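Local coordinates for protein 1H-3-hydroxy-4-oxoquinoline 2,4-dioxygenase (Pseudomonas putida, PDB 3IBT) that catalyses the cofactor-independent, ring-cleaving dioxygenation of 3-hydroxy-1H-quinolin-4-one to N-formylanthranilate and carbon monoxide during oxoquinoline degradation, at residues T157-A160 and D161-N164; R198-L202 and P203-E207. All blocks are in the same frame, centred on the assembly; numbering follows the deposited sequence.

Overall arrangement
Contacts 1 and 2 are both local, each formed within one continuous stretch at the end of a helix, and they lie on opposite sides of the chain's centre, with their own centres 35 Å apart and their nearest atoms about 23 Å apart. Contact 1 (157-164) starts helix 160-169; contact 2 (198-207) ends helix 195-200 and leads into strand 207-212. Contact 1 lies within, and contact 2 closes, the mostly helical excursion between the neighbouring parallel strands 115-119 and 207-212. Contact 1 is near the probable active site: the side chain of V162 is about 7 Å from that of H244, the likely proton donor/acceptor. Contact 2 lies away from the annotated sites.

Contact 1. Residues T157-A160 and D161-N164; sequences TDNA and DVLN
The N159 carboxamide has V162 CG2 over one face, 3.9 Å from N159 CG and almost wholly displaced out of the amide plane, with the two side chains crossing at about a right angle. One end of the amide is turned to the first turn of the helix: D161 N and V162 N lie near that end, displaced to opposite sides of the amide plane, and D161 CB is close by. CG of N159 is anti to the backbone N (chi1 -167°), which folds the group back over the helix start. N159 is the N-cap of helix 160-169, as the backbone bonds show: L163 N donates to N159 O at 2.9 Å, N164 N donates to A160 O at 2.8 Å, and V162 N makes a weak bond to N159 O. With an alanine here the carboxamide is gone, and V162 CG2 would probably lose the flat face it rests on, opening a gap beside the first turn. L163 CG lies 3.4 Å from N159 O, and L163 CD1 also comes to 3.8 Å from D158 O. Outside the stretch, T157 OG1 is hydrogen-bonded to A154 O and D161 OD2 to N39 ND2, while V162 packs on T243, F245, L248 and E249.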
ATOM      1  N   THR A 157      -1.224  20.242  -5.536  1.00 73.08           N
ATOM      2  CA  THR A 157      -0.490  20.534  -4.310  1.00 73.63           C
ATOM      3  C   THR A 157       0.774  21.264  -4.524  1.00 74.16           C
ATOM      4  O   THR A 157       1.438  21.127  -5.548  1.00 74.35           O
ATOM      5  CB  THR A 157      -0.134  19.342  -3.464  1.00 73.03           C
ATOM      6  OG1 THR A 157      -0.277  18.193  -4.276  1.00 72.74           O
ATOM      7  CG2 THR A 157      -1.033  19.273  -2.199  1.00 73.85           C
ATOM      8  N   ASP A 158       1.078  22.043  -3.496  1.00 74.90           N
ATOM      9  CA  ASP A 158       2.330  22.719  -3.322  1.00 75.53           C
ATOM     10  C   ASP A 158       3.218  21.823  -2.418  1.00 75.17           C
ATOM     11  O   ASP A 158       4.383  22.176  -2.147  1.00 75.16           O
ATOM     12  CB  ASP A 158       2.056  24.092  -2.679  1.00 75.78           C
ATOM     13  CG  ASP A 158       1.244  23.988  -1.345  1.00 79.14           C
ATOM     14  OD1 ASP A 158       0.620  22.914  -1.039  1.00 78.96           O
ATOM     15  OD2 ASP A 158       1.241  24.997  -0.591  1.00 81.73           O
ATOM     16  N   ASN A 159       2.685  20.670  -1.974  1.00 74.24           N
ATOM     17  CA  ASN A 159       3.383  19.851  -0.967  1.00 73.98           C
ATOM     18  C   ASN A 159       4.809  19.314  -1.309  1.00 73.77           C
ATOM     19  O   ASN A 159       4.985  18.345  -2.092  1.00 73.58           O
ATOM     20  CB  ASN A 159       2.487  18.740  -0.434  1.00 73.97           C
ATOM     21  CG  ASN A 159       3.061  18.075   0.838  1.00 73.91           C
ATOM     22  OD1 ASN A 159       2.472  18.116   1.922  1.00 69.74           O
ATOM     23  ND2 ASN A 159       4.212  17.452   0.687  1.00 75.57           N
ATOM     24  N   ALA A 160       5.805  19.949  -0.676  1.00 73.14           N
ATOM     25  CA  ALA A 160       7.221  19.689  -0.924  1.00 72.42           C
ATOM     26  C   ALA A 160       7.503  18.193  -0.992  1.00 72.39           C
ATOM     27  O   ALA A 160       8.117  17.729  -1.956  1.00 72.99           O
ATOM     28  CB  ALA A 160       8.060  20.342   0.133  1.00 71.90           C
ATOM     29  N   ASP A 161       7.005  17.456   0.003  1.00 71.94           N
ATOM     30  CA  ASP A 161       7.276  16.033   0.195  1.00 72.03           C
ATOM     31  C   ASP A 161       6.591  15.137  -0.808  1.00 71.84           C
ATOM     32  O   ASP A 161       7.130  14.094  -1.153  1.00 73.15           O
ATOM     33  CB  ASP A 161       6.837  15.563   1.585  1.00 72.16           C
ATOM     34  CG  ASP A 161       7.557  16.279   2.725  1.00 74.52           C
ATOM     35  OD1 ASP A 161       8.696  16.814   2.519  1.00 76.69           O
ATOM     36  OD2 ASP A 161       6.973  16.268   3.850  1.00 74.77           O
ATOM     37  N   VAL A 162       5.390  15.499  -1.249  1.00 71.39           N
ATOM     38  CA  VAL A 162       4.658  14.678  -2.229  1.00 70.14           C
ATOM     39  C   VAL A 162       5.297  14.881  -3.579  1.00 70.09           C
ATOM     40  O   VAL A 162       5.598  13.911  -4.286  1.00 69.71           O
ATOM     41  CB  VAL A 162       3.174  15.068  -2.306  1.00 69.62           C
ATOM     42  CG1 VAL A 162       2.524  14.388  -3.440  1.00 66.89           C
ATOM     43  CG2 VAL A 162       2.496  14.679  -1.044  1.00 69.43           C
ATOM     44  N   LEU A 163       5.493  16.160  -3.918  1.00 69.89           N
ATOM     45  CA  LEU A 163       6.236  16.531  -5.123  1.00 69.73           C
ATOM     46  C   LEU A 163       7.580  15.818  -5.164  1.00 69.79           C
ATOM     47  O   LEU A 163       7.925  15.209  -6.168  1.00 69.68           O
ATOM     48  CB  LEU A 163       6.402  18.048  -5.239  1.00 68.81           C
ATOM     49  CG  LEU A 163       5.081  18.778  -5.459  1.00 67.99           C
ATOM     50  CD1 LEU A 163       5.232  20.253  -5.308  1.00 66.97           C
ATOM     51  CD2 LEU A 163       4.559  18.488  -6.823  1.00 67.90           C
ATOM     52  N   ASN A 164       8.316  15.843  -4.064  1.00 70.32           N
ATOM     53  CA  ASN A 164       9.626  15.210  -4.064  1.00 71.21           C
ATOM     54  C   ASN A 164       9.513  13.728  -4.376  1.00 71.53           C
ATOM     55  O   ASN A 164      10.397  13.122  -5.052  1.00 70.33           O
ATOM     56  CB  ASN A 164      10.365  15.373  -2.732  1.00 71.14           C
ATOM     57  CG  ASN A 164      11.737  14.705  -2.773  1.00 72.24           C
ATOM     58  OD1 ASN A 164      12.548  14.984  -3.661  1.00 74.73           O
ATOM     59  ND2 ASN A 164      11.977  13.781  -1.866  1.00 71.92           N
TER

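Contact 2. Residues R198-L202 and P203-E207; sequences RMDSL and PQKPE. Unlike the reference sequence in segment 198-202: D200 (reference Glu).
K205 bends back over the end of helix 195-200, and its side chain can be traced atom by atom against the carbonyls it meets. CB leaves the loop with CG anti to the carbonyl carbon (chi1 -74°), which sets CG 3.9 Å from M199 O and close to L202 CB. Further bends at chi2, chi3 and chi4 curl the chain, so that CE approaches L202 O at 3.3 Å. The ammonium at the tip is gripped by backbone oxygens. NZ donates to L202 O at 2.8 Å, in the carbonyl plane and on a lone pair, with a C=O...donor angle of 142°. It also donates to D200 O, but from above that carbonyl's plane, 73° out of it and not on a lone pair; the modelled length of this bond is doubtfully short at 2.6 Å resolution. A third, weak bond reaches M199 O. The carboxylate of D200 adds a long salt bridge, with D200 OD1 3.9 Å from K205 NZ. The ammonium also lies by the carbonyls at the helix end, whose partial negative charge would probably favour it.

S201 holds the preceding turn: its OG donates to R198 O at 2.8 Å, and its backbone N reaches the same oxygen from the same face of the carbonyl plane. Beside these bonds, L202 CD1 meets P206 CD at 4.0 Å, the two side chains crossing at about a right angle. L202 also packs on I102 and E106 of helix 97-107, and R198 makes a salt bridge to E106. K205 itself rests against W233. Bonding of a lysine ammonium to carbonyls at and just beyond the helix end is consistent with side-chain C-capping, used here where helix 195-200 gives way to strand 207-212 of the central alpha/beta-hydrolase sheet.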
ATOM      1  N   ARG A 198     -12.917  -8.335  -3.742  1.00 76.86           N
ATOM      2  CA  ARG A 198     -11.851  -9.044  -3.047  1.00 77.79           C
ATOM      3  C   ARG A 198     -12.213  -9.263  -1.564  1.00 79.05           C
ATOM      4  O   ARG A 198     -12.293 -10.407  -1.105  1.00 79.19           O
ATOM      5  CB  ARG A 198     -10.534  -8.273  -3.201  1.00 77.48           C
ATOM      6  CG  ARG A 198      -9.378  -8.806  -2.433  1.00 74.56           C
ATOM      7  CD  ARG A 198      -9.257 -10.257  -2.652  1.00 74.41           C
ATOM      8  NE  ARG A 198      -7.968 -10.796  -2.224  1.00 74.33           N
ATOM      9  CZ  ARG A 198      -7.859 -11.916  -1.521  1.00 74.10           C
ATOM     10  NH1 ARG A 198      -6.664 -12.384  -1.174  1.00 74.44           N
ATOM     11  NH2 ARG A 198      -8.962 -12.568  -1.160  1.00 73.99           N
HETATM   12  N   MSE A 199     -12.483  -8.160  -0.862  1.00 80.37           N
HETATM   13  CA  MSE A 199     -12.692  -8.127   0.576  1.00 82.92           C
HETATM   14  C   MSE A 199     -13.955  -8.872   0.952  1.00 81.73           C
HETATM   15  O   MSE A 199     -13.972  -9.685   1.893  1.00 81.94           O
HETATM   16  CB  MSE A 199     -12.732  -6.670   1.091  1.00 81.84           C
HETATM   17  CG  MSE A 199     -11.363  -5.956   1.072  1.00 83.95           C
HETATM   18 SE   MSE A 199     -11.251  -4.047   1.714  1.00 91.81          SE
HETATM   19  CE  MSE A 199     -12.248  -3.095   0.267  1.00 89.92           C
ATOM     20  N   ASP A 200     -15.004  -8.625   0.189  1.00 81.46           N
ATOM     21  CA  ASP A 200     -16.269  -9.267   0.414  1.00 81.54           C
ATOM     22  C   ASP A 200     -16.171 -10.821   0.292  1.00 80.82           C
ATOM     23  O   ASP A 200     -17.047 -11.553   0.745  1.00 80.42           O
ATOM     24  CB  ASP A 200     -17.280  -8.654  -0.561  1.00 82.49           C
ATOM     25  CG  ASP A 200     -18.725  -8.585   0.011  1.00 86.51           C
ATOM     26  OD1 ASP A 200     -18.985  -9.176   1.106  1.00 91.09           O
ATOM     27  OD2 ASP A 200     -19.606  -7.940  -0.651  1.00 88.40           O
ATOM     28  N   SER A 201     -15.079 -11.334  -0.264  1.00 80.41           N
ATOM     29  CA  SER A 201     -14.979 -12.758  -0.506  1.00 79.96           C
ATOM     30  C   SER A 201     -14.026 -13.452   0.433  1.00 79.42           C
ATOM     31  O   SER A 201     -13.743 -14.640   0.266  1.00 79.67           O
ATOM     32  CB  SER A 201     -14.559 -13.029  -1.946  1.00 80.30           C
ATOM     33  OG  SER A 201     -13.165 -12.839  -2.070  1.00 81.15           O
ATOM     34  N   LEU A 202     -13.499 -12.724   1.405  1.00 78.79           N
ATOM     35  CA  LEU A 202     -12.785 -13.401   2.486  1.00 78.16           C
ATOM     36  C   LEU A 202     -13.829 -14.185   3.293  1.00 78.51           C
ATOM     37  O   LEU A 202     -14.960 -13.710   3.490  1.00 78.34           O
ATOM     38  CB  LEU A 202     -12.027 -12.420   3.380  1.00 77.45           C
ATOM     39  CG  LEU A 202     -11.125 -11.360   2.752  1.00 75.13           C
ATOM     40  CD1 LEU A 202     -10.907 -10.283   3.735  1.00 73.76           C
ATOM     41  CD2 LEU A 202      -9.820 -11.920   2.395  1.00 73.41           C
ATOM     42  N   PRO A 203     -13.484 -15.423   3.696  1.00 78.73           N
ATOM     43  CA  PRO A 203     -14.391 -16.273   4.523  1.00 78.63           C
ATOM     44  C   PRO A 203     -14.679 -15.708   5.931  1.00 78.60           C
ATOM     45  O   PRO A 203     -15.778 -15.902   6.471  1.00 78.59           O
ATOM     46  CB  PRO A 203     -13.638 -17.601   4.631  1.00 78.34           C
ATOM     47  CG  PRO A 203     -12.197 -17.269   4.307  1.00 78.44           C
ATOM     48  CD  PRO A 203     -12.226 -16.114   3.342  1.00 78.61           C
ATOM     49  N   GLN A 204     -13.682 -15.039   6.512  1.00 78.13           N
ATOM     50  CA  GLN A 204     -13.781 -14.435   7.823  1.00 77.41           C
ATOM     51  C   GLN A 204     -13.127 -13.067   7.712  1.00 76.69           C
ATOM     52  O   GLN A 204     -11.940 -12.942   7.375  1.00 76.40           O
ATOM     53  CB  GLN A 204     -13.034 -15.276   8.839  1.00 77.60           C
ATOM     54  CG  GLN A 204     -13.588 -16.664   9.032  1.00 79.56           C
ATOM     55  CD  GLN A 204     -12.903 -17.378  10.203  1.00 82.83           C
ATOM     56  OE1 GLN A 204     -11.971 -16.832  10.818  1.00 83.69           O
ATOM     57  NE2 GLN A 204     -13.365 -18.602  10.521  1.00 82.04           N
ATOM     58  N   LYS A 205     -13.903 -12.035   8.007  1.00 75.83           N
ATOM     59  CA  LYS A 205     -13.479 -10.687   7.706  1.00 75.32           C
ATOM     60  C   LYS A 205     -12.916  -9.968   8.927  1.00 75.52           C
ATOM     61  O   LYS A 205     -13.578  -9.898   9.972  1.00 76.36           O
ATOM     62  CB  LYS A 205     -14.644  -9.912   7.089  1.00 75.07           C
ATOM     63  CG  LYS A 205     -14.958 -10.310   5.640  1.00 73.78           C
ATOM     64  CD  LYS A 205     -16.442 -10.234   5.372  1.00 74.09           C
ATOM     65  CE  LYS A 205     -17.005 -11.402   4.565  1.00 73.94           C
ATOM     66  NZ  LYS A 205     -16.454 -11.365   3.204  1.00 77.44           N
ATOM     67  N   PRO A 206     -11.680  -9.437   8.814  1.00 74.88           N
ATOM     68  CA  PRO A 206     -11.158  -8.549   9.848  1.00 74.32           C
ATOM     69  C   PRO A 206     -11.915  -7.257   9.843  1.00 74.59           C
ATOM     70  O   PRO A 206     -12.633  -6.967   8.884  1.00 74.59           O
ATOM     71  CB  PRO A 206      -9.737  -8.244   9.372  1.00 73.79           C
ATOM     72  CG  PRO A 206      -9.728  -8.544   7.967  1.00 74.08           C
ATOM     73  CD  PRO A 206     -10.718  -9.633   7.722  1.00 74.56           C
ATOM     74  N   GLU A 207     -11.727  -6.457  10.881  1.00 75.04           N
ATOM     75  CA  GLU A 207     -12.104  -5.060  10.780  1.00 75.61           C
ATOM     76  C   GLU A 207     -11.059  -4.405   9.855  1.00 75.52           C
ATOM     77  O   GLU A 207      -9.833  -4.537  10.069  1.00 75.53           O
ATOM     78  CB  GLU A 207     -12.205  -4.426  12.158  1.00 75.43           C
ATOM     79  CG  GLU A 207     -13.104  -5.234  13.117  1.00 78.44           C
ATOM     80  CD  GLU A 207     -14.622  -5.146  12.807  1.00 81.72           C
ATOM     81  OE1 GLU A 207     -15.234  -4.137  13.202  1.00 81.71           O
ATOM     82  OE2 GLU A 207     -15.220  -6.092  12.214  1.00 83.90           O
TER